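Long-range contact in peptide synthetase, module 7 (Actinoplanes teichomyceticus, PDB 4TX3), which is a condensation-type domain of a nonribosomal peptide synthetase, probably recruiting the cytochrome oxygenases that cross-link the peptide during teicoplanin assembly: residues 433-445 against 451-463. Numbering follows the deposited sequence.
Sequences ASLARRLVRVLEQ and GRRISDLDILLDD
S434 and R437 lie against L461, whose two methyls divide the work: CD1 packs on S434 CA (3.8 Å), while CD2 touches R437 CB and lies over the centre of that arginine's guanidinium face. The small S434 admits the leucine, and its OG turns back to bond D430 O. R437 sends NH2 to D462 O, a nearly straight bond of 3.0 Å, with a longer ion pair to D462 OD1 beside it; D462 is poorly ordered. R438 is extended from CG to NE, and this length brings NE to I459 O at 2.8 Å, in the carbonyl plane, beneath the cover of L461 CD1; its NH1 bonds Y276 OH. One turn on, R441 bends at chi2 and chi3, which brings NH1 and NH2 both onto D458 OD2, NH1 at 3.1 Å, from one face of the carboxylate, whose plane stands 82° to the guanidinium. NH1 also makes a weak bond to L460 O. D458 OD1 accepts from L460 N, 3.1 Å, an Asx turn that bends the chain. With an alanine in place of D458, the R441 guanidinium would probably lose its counter-charge and the Asx turn its acceptor. Buried V442 offers CG2 to L457 CD1 (4.2 Å), an apolar patch beside the polar row. Q445, buried too, suits its place because its amide both accepts and donates: OE1 takes D458 N, and NE2 gives to D458 O at 2.6 Å, on a lone pair. The other side of helix 429-448 packs on strands 235-242 and 399-407 and on helix 261-278. The chain thus doubles back along the final helix of the C-terminal lobe, held chiefly through that chain's backbone carbonyls, in a condensation-domain fold related to chloramphenicol acetyltransferase.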
loop_
_atom_site.group_PDB
_atom_site.type_symbol
_atom_site.label_atom_id
_atom_site.label_comp_id
_atom_site.label_asym_id
_atom_site.label_seq_id
_atom_site.Cartn_x
_atom_site.Cartn_y
_atom_site.Cartn_z
ATOM N N ALA B 433 -22.206 15.668 21.622
ATOM C CA ALA B 433 -23.187 15.212 20.655
ATOM C C ALA B 433 -23.814 16.387 19.890
ATOM O O ALA B 433 -24.062 16.294 18.683
ATOM C CB ALA B 433 -24.262 14.389 21.353
ATOM N N SER B 434 -24.057 17.487 20.597
ATOM C CA SER B 434 -24.511 18.729 19.982
ATOM C C SER B 434 -23.493 19.270 18.981
ATOM O O SER B 434 -23.838 19.642 17.851
ATOM C CB SER B 434 -24.774 19.784 21.053
ATOM O OG SER B 434 -25.720 19.318 21.984
ATOM N N LEU B 435 -22.239 19.318 19.410
ATOM C CA LEU B 435 -21.155 19.728 18.542
ATOM C C LEU B 435 -21.100 18.892 17.291
ATOM O O LEU B 435 -21.014 19.437 16.193
ATOM C CB LEU B 435 -19.814 19.636 19.266
ATOM C CG LEU B 435 -19.259 20.968 19.759
ATOM C CD1 LEU B 435 -18.029 20.712 20.601
ATOM C CD2 LEU B 435 -18.962 21.901 18.580
ATOM N N ALA B 436 -21.146 17.571 17.452
ATOM C CA ALA B 436 -21.080 16.669 16.303
ATOM C C ALA B 436 -22.250 16.913 15.376
ATOM O O ALA B 436 -22.063 17.059 14.161
ATOM C CB ALA B 436 -21.043 15.220 16.745
ATOM N N ARG B 437 -23.453 16.983 15.937
ATOM C CA ARG B 437 -24.640 17.199 15.107
ATOM C C ARG B 437 -24.644 18.580 14.433
ATOM O O ARG B 437 -25.079 18.721 13.282
ATOM C CB ARG B 437 -25.913 16.992 15.936
ATOM C CG ARG B 437 -26.195 15.515 16.238
ATOM C CD ARG B 437 -27.263 15.314 17.309
ATOM N NE ARG B 437 -28.595 15.676 16.839
ATOM C CZ ARG B 437 -29.548 16.188 17.615
ATOM N NH1 ARG B 437 -29.311 16.415 18.906
ATOM N NH2 ARG B 437 -30.736 16.487 17.094
ATOM N N ARG B 438 -24.149 19.600 15.125
ATOM C CA ARG B 438 -24.079 20.929 14.520
ATOM C C ARG B 438 -23.057 20.978 13.375
ATOM O O ARG B 438 -23.293 21.631 12.349
ATOM C CB ARG B 438 -23.775 21.979 15.586
ATOM C CG ARG B 438 -25.048 22.451 16.238
ATOM C CD ARG B 438 -24.852 23.046 17.606
ATOM N NE ARG B 438 -26.136 23.478 18.150
ATOM C CZ ARG B 438 -26.358 23.756 19.433
ATOM N NH1 ARG B 438 -25.378 23.644 20.325
ATOM N NH2 ARG B 438 -27.564 24.143 19.831
ATOM N N LEU B 439 -21.949 20.256 13.518
ATOM C CA LEU B 439 -20.960 20.231 12.450
ATOM C C LEU B 439 -21.580 19.615 11.202
ATOM O O LEU B 439 -21.360 20.112 10.086
ATOM C CB LEU B 439 -19.684 19.484 12.867
ATOM C CG LEU B 439 -18.683 19.332 11.709
ATOM C CD1 LEU B 439 -18.200 20.682 11.156
ATOM C CD2 LEU B 439 -17.501 18.466 12.104
ATOM N N VAL B 440 -22.379 18.559 11.378
ATOM C CA VAL B 440 -23.093 17.964 10.238
ATOM C C VAL B 440 -24.065 18.969 9.612
ATOM O O VAL B 440 -24.142 19.096 8.385
ATOM C CB VAL B 440 -23.864 16.680 10.643
ATOM C CG1 VAL B 440 -24.701 16.163 9.479
ATOM C CG2 VAL B 440 -22.895 15.604 11.123
ATOM N N ARG B 441 -24.788 19.701 10.462
ATOM C CA ARG B 441 -25.724 20.710 9.971
ATOM C C ARG B 441 -25.015 21.818 9.207
ATOM O O ARG B 441 -25.466 22.208 8.123
ATOM C CB ARG B 441 -26.544 21.288 11.122
ATOM C CG ARG B 441 -27.476 20.243 11.736
ATOM C CD ARG B 441 -28.919 20.729 11.891
ATOM N NE ARG B 441 -29.464 21.433 10.723
ATOM C CZ ARG B 441 -30.071 22.623 10.795
ATOM N NH1 ARG B 441 -30.191 23.247 11.977
ATOM N NH2 ARG B 441 -30.548 23.203 9.692
ATOM N N VAL B 442 -23.896 22.302 9.747
ATOM C CA VAL B 442 -23.137 23.336 9.053
ATOM C C VAL B 442 -22.686 22.818 7.705
ATOM O O VAL B 442 -22.813 23.506 6.697
ATOM C CB VAL B 442 -21.904 23.809 9.875
ATOM C CG1 VAL B 442 -20.953 24.629 9.013
ATOM C CG2 VAL B 442 -22.348 24.581 11.088
ATOM N N LEU B 443 -22.175 21.596 7.683
ATOM C CA LEU B 443 -21.741 20.989 6.421
ATOM C C LEU B 443 -22.892 20.835 5.409
ATOM O O LEU B 443 -22.704 21.081 4.213
ATOM C CB LEU B 443 -21.072 19.640 6.682
ATOM C CG LEU B 443 -19.683 19.839 7.308
ATOM C CD1 LEU B 443 -19.288 18.651 8.129
ATOM C CD2 LEU B 443 -18.638 20.128 6.240
ATOM N N GLU B 444 -24.089 20.481 5.866
ATOM C CA GLU B 444 -25.228 20.417 4.936
ATOM C C GLU B 444 -25.597 21.787 4.325
ATOM O O GLU B 444 -25.642 21.927 3.093
ATOM C CB GLU B 444 -26.441 19.813 5.633
ATOM C CG GLU B 444 -26.249 18.360 6.038
ATOM C CD GLU B 444 -27.288 17.888 7.047
ATOM O OE1 GLU B 444 -27.952 18.749 7.673
ATOM O OE2 GLU B 444 -27.448 16.657 7.210
ATOM N N GLN B 445 -25.842 22.789 5.177
ATOM C CA GLN B 445 -26.181 24.151 4.727
ATOM C C GLN B 445 -25.167 24.722 3.751
ATOM O O GLN B 445 -25.503 25.333 2.739
ATOM C CB GLN B 445 -26.293 25.109 5.921
ATOM C CG GLN B 445 -27.206 24.620 7.008
ATOM C CD GLN B 445 -27.086 25.445 8.269
ATOM O OE1 GLN B 445 -26.916 26.668 8.222
ATOM N NE2 GLN B 445 -27.161 24.776 9.414
ATOM N N GLY B 451 -22.427 30.173 -0.314
ATOM C CA GLY B 451 -22.251 31.606 -0.133
ATOM C C GLY B 451 -22.746 32.091 1.214
ATOM O O GLY B 451 -22.661 33.278 1.548
ATOM N N ARG B 452 -23.270 31.165 2.001
ATOM C CA ARG B 452 -23.779 31.499 3.315
ATOM C C ARG B 452 -22.668 32.014 4.245
ATOM O O ARG B 452 -21.531 31.515 4.218
ATOM C CB ARG B 452 -24.474 30.279 3.920
ATOM C CG ARG B 452 -25.052 30.535 5.295
ATOM C CD ARG B 452 -26.150 29.543 5.625
ATOM N NE ARG B 452 -27.050 29.358 4.496
ATOM C CZ ARG B 452 -28.253 28.806 4.606
ATOM N NH1 ARG B 452 -28.685 28.405 5.800
ATOM N NH2 ARG B 452 -29.017 28.664 3.528
ATOM N N ARG B 453 -23.001 33.014 5.061
ATOM C CA ARG B 453 -22.042 33.608 5.996
ATOM C C ARG B 453 -22.226 33.038 7.390
ATOM O O ARG B 453 -23.284 32.466 7.700
ATOM C CB ARG B 453 -22.190 35.129 6.036
ATOM C CG ARG B 453 -22.056 35.770 4.678
ATOM C CD ARG B 453 -22.336 37.263 4.689
ATOM N NE ARG B 453 -22.240 37.791 3.325
ATOM C CZ ARG B 453 -21.122 38.259 2.773
ATOM N NH1 ARG B 453 -19.989 38.286 3.469
ATOM N NH2 ARG B 453 -21.133 38.700 1.521
ATOM N N ILE B 454 -21.200 33.217 8.223
ATOM C CA ILE B 454 -21.161 32.690 9.584
ATOM C C ILE B 454 -22.425 33.001 10.388
ATOM O O ILE B 454 -22.980 32.134 11.088
ATOM C CB ILE B 454 -19.934 33.248 10.345
ATOM C CG1 ILE B 454 -18.637 32.731 9.724
ATOM C CG2 ILE B 454 -19.988 32.856 11.801
ATOM C CD1 ILE B 454 -17.378 33.153 10.488
ATOM N N SER B 455 -22.871 34.250 10.266
ATOM C CA SER B 455 -24.020 34.768 11.003
ATOM C C SER B 455 -25.372 34.195 10.541
ATOM O O SER B 455 -26.349 34.260 11.283
ATOM C CB SER B 455 -24.065 36.291 10.886
ATOM O OG SER B 455 -24.296 36.665 9.537
ATOM N N ASP B 456 -25.429 33.669 9.320
ATOM C CA ASP B 456 -26.631 33.008 8.825
ATOM C C ASP B 456 -26.656 31.497 9.051
ATOM O O ASP B 456 -27.542 30.836 8.537
ATOM C CB ASP B 456 -26.825 33.220 7.319
ATOM C CG ASP B 456 -26.586 34.640 6.877
ATOM O OD1 ASP B 456 -26.939 35.582 7.640
ATOM O OD2 ASP B 456 -26.076 34.792 5.728
ATOM N N LEU B 457 -25.676 30.945 9.762
ATOM C CA LEU B 457 -25.650 29.504 9.999
ATOM C C LEU B 457 -26.720 29.131 11.022
ATOM O O LEU B 457 -26.788 29.708 12.109
ATOM C CB LEU B 457 -24.274 29.040 10.481
ATOM C CG LEU B 457 -23.094 29.155 9.507
ATOM C CD1 LEU B 457 -21.822 28.593 10.124
ATOM C CD2 LEU B 457 -23.368 28.500 8.152
ATOM N N ASP B 458 -27.568 28.177 10.659
ATOM C CA ASP B 458 -28.574 27.661 11.570
ATOM C C ASP B 458 -27.996 26.507 12.390
ATOM O O ASP B 458 -27.593 25.486 11.847
ATOM C CB ASP B 458 -29.809 27.210 10.795
ATOM C CG ASP B 458 -30.912 26.673 11.707
ATOM O OD1 ASP B 458 -30.959 27.065 12.895
ATOM O OD2 ASP B 458 -31.728 25.848 11.232
ATOM N N ILE B 459 -27.943 26.680 13.700
ATOM C CA ILE B 459 -27.431 25.643 14.579
ATOM C C ILE B 459 -28.506 25.167 15.548
ATOM O O ILE B 459 -28.203 24.525 16.559
ATOM C CB ILE B 459 -26.234 26.134 15.395
ATOM C CG1 ILE B 459 -26.683 27.273 16.310
ATOM C CG2 ILE B 459 -25.111 26.556 14.479
ATOM C CD1 ILE B 459 -25.637 27.768 17.230
ATOM N N LEU B 460 -29.755 25.510 15.261
ATOM C CA LEU B 460 -30.856 25.019 16.067
ATOM C C LEU B 460 -30.930 23.513 15.902
ATOM O O LEU B 460 -30.928 23.016 14.775
ATOM C CB LEU B 460 -32.175 25.674 15.661
ATOM C CG LEU B 460 -33.355 25.211 16.517
ATOM C CD1 LEU B 460 -33.217 25.763 17.930
ATOM C CD2 LEU B 460 -34.682 25.609 15.890
ATOM N N LEU B 461 -30.963 22.786 17.014
ATOM C CA LEU B 461 -31.078 21.332 16.962
ATOM C C LEU B 461 -32.444 20.851 17.454
ATOM O O LEU B 461 -32.912 21.268 18.527
ATOM C CB LEU B 461 -29.974 20.667 17.793
ATOM C CG LEU B 461 -28.535 20.656 17.293
ATOM C CD1 LEU B 461 -27.620 20.141 18.401
ATOM C CD2 LEU B 461 -28.396 19.835 16.013
ATOM N N ASP B 462 -33.066 19.972 16.665
ATOM C CA ASP B 462 -34.308 19.276 17.034
ATOM C C ASP B 462 -34.079 18.341 18.231
ATOM O O ASP B 462 -32.945 17.936 18.504
ATOM C CB ASP B 462 -34.842 18.473 15.842
ATOM C CG ASP B 462 -33.720 17.774 15.049
ATOM O OD1 ASP B 462 -32.602 18.342 14.974
ATOM O OD2 ASP B 462 -33.941 16.651 14.524
ATOM N N ASP B 463 -35.138 18.002 18.963
ATOM C CA ASP B 463 -35.001 17.082 20.097
ATOM C C ASP B 463 -35.826 15.823 19.878
ATOM O O ASP B 463 -36.533 15.381 20.779
ATOM C CB ASP B 463 -35.420 17.762 21.401
#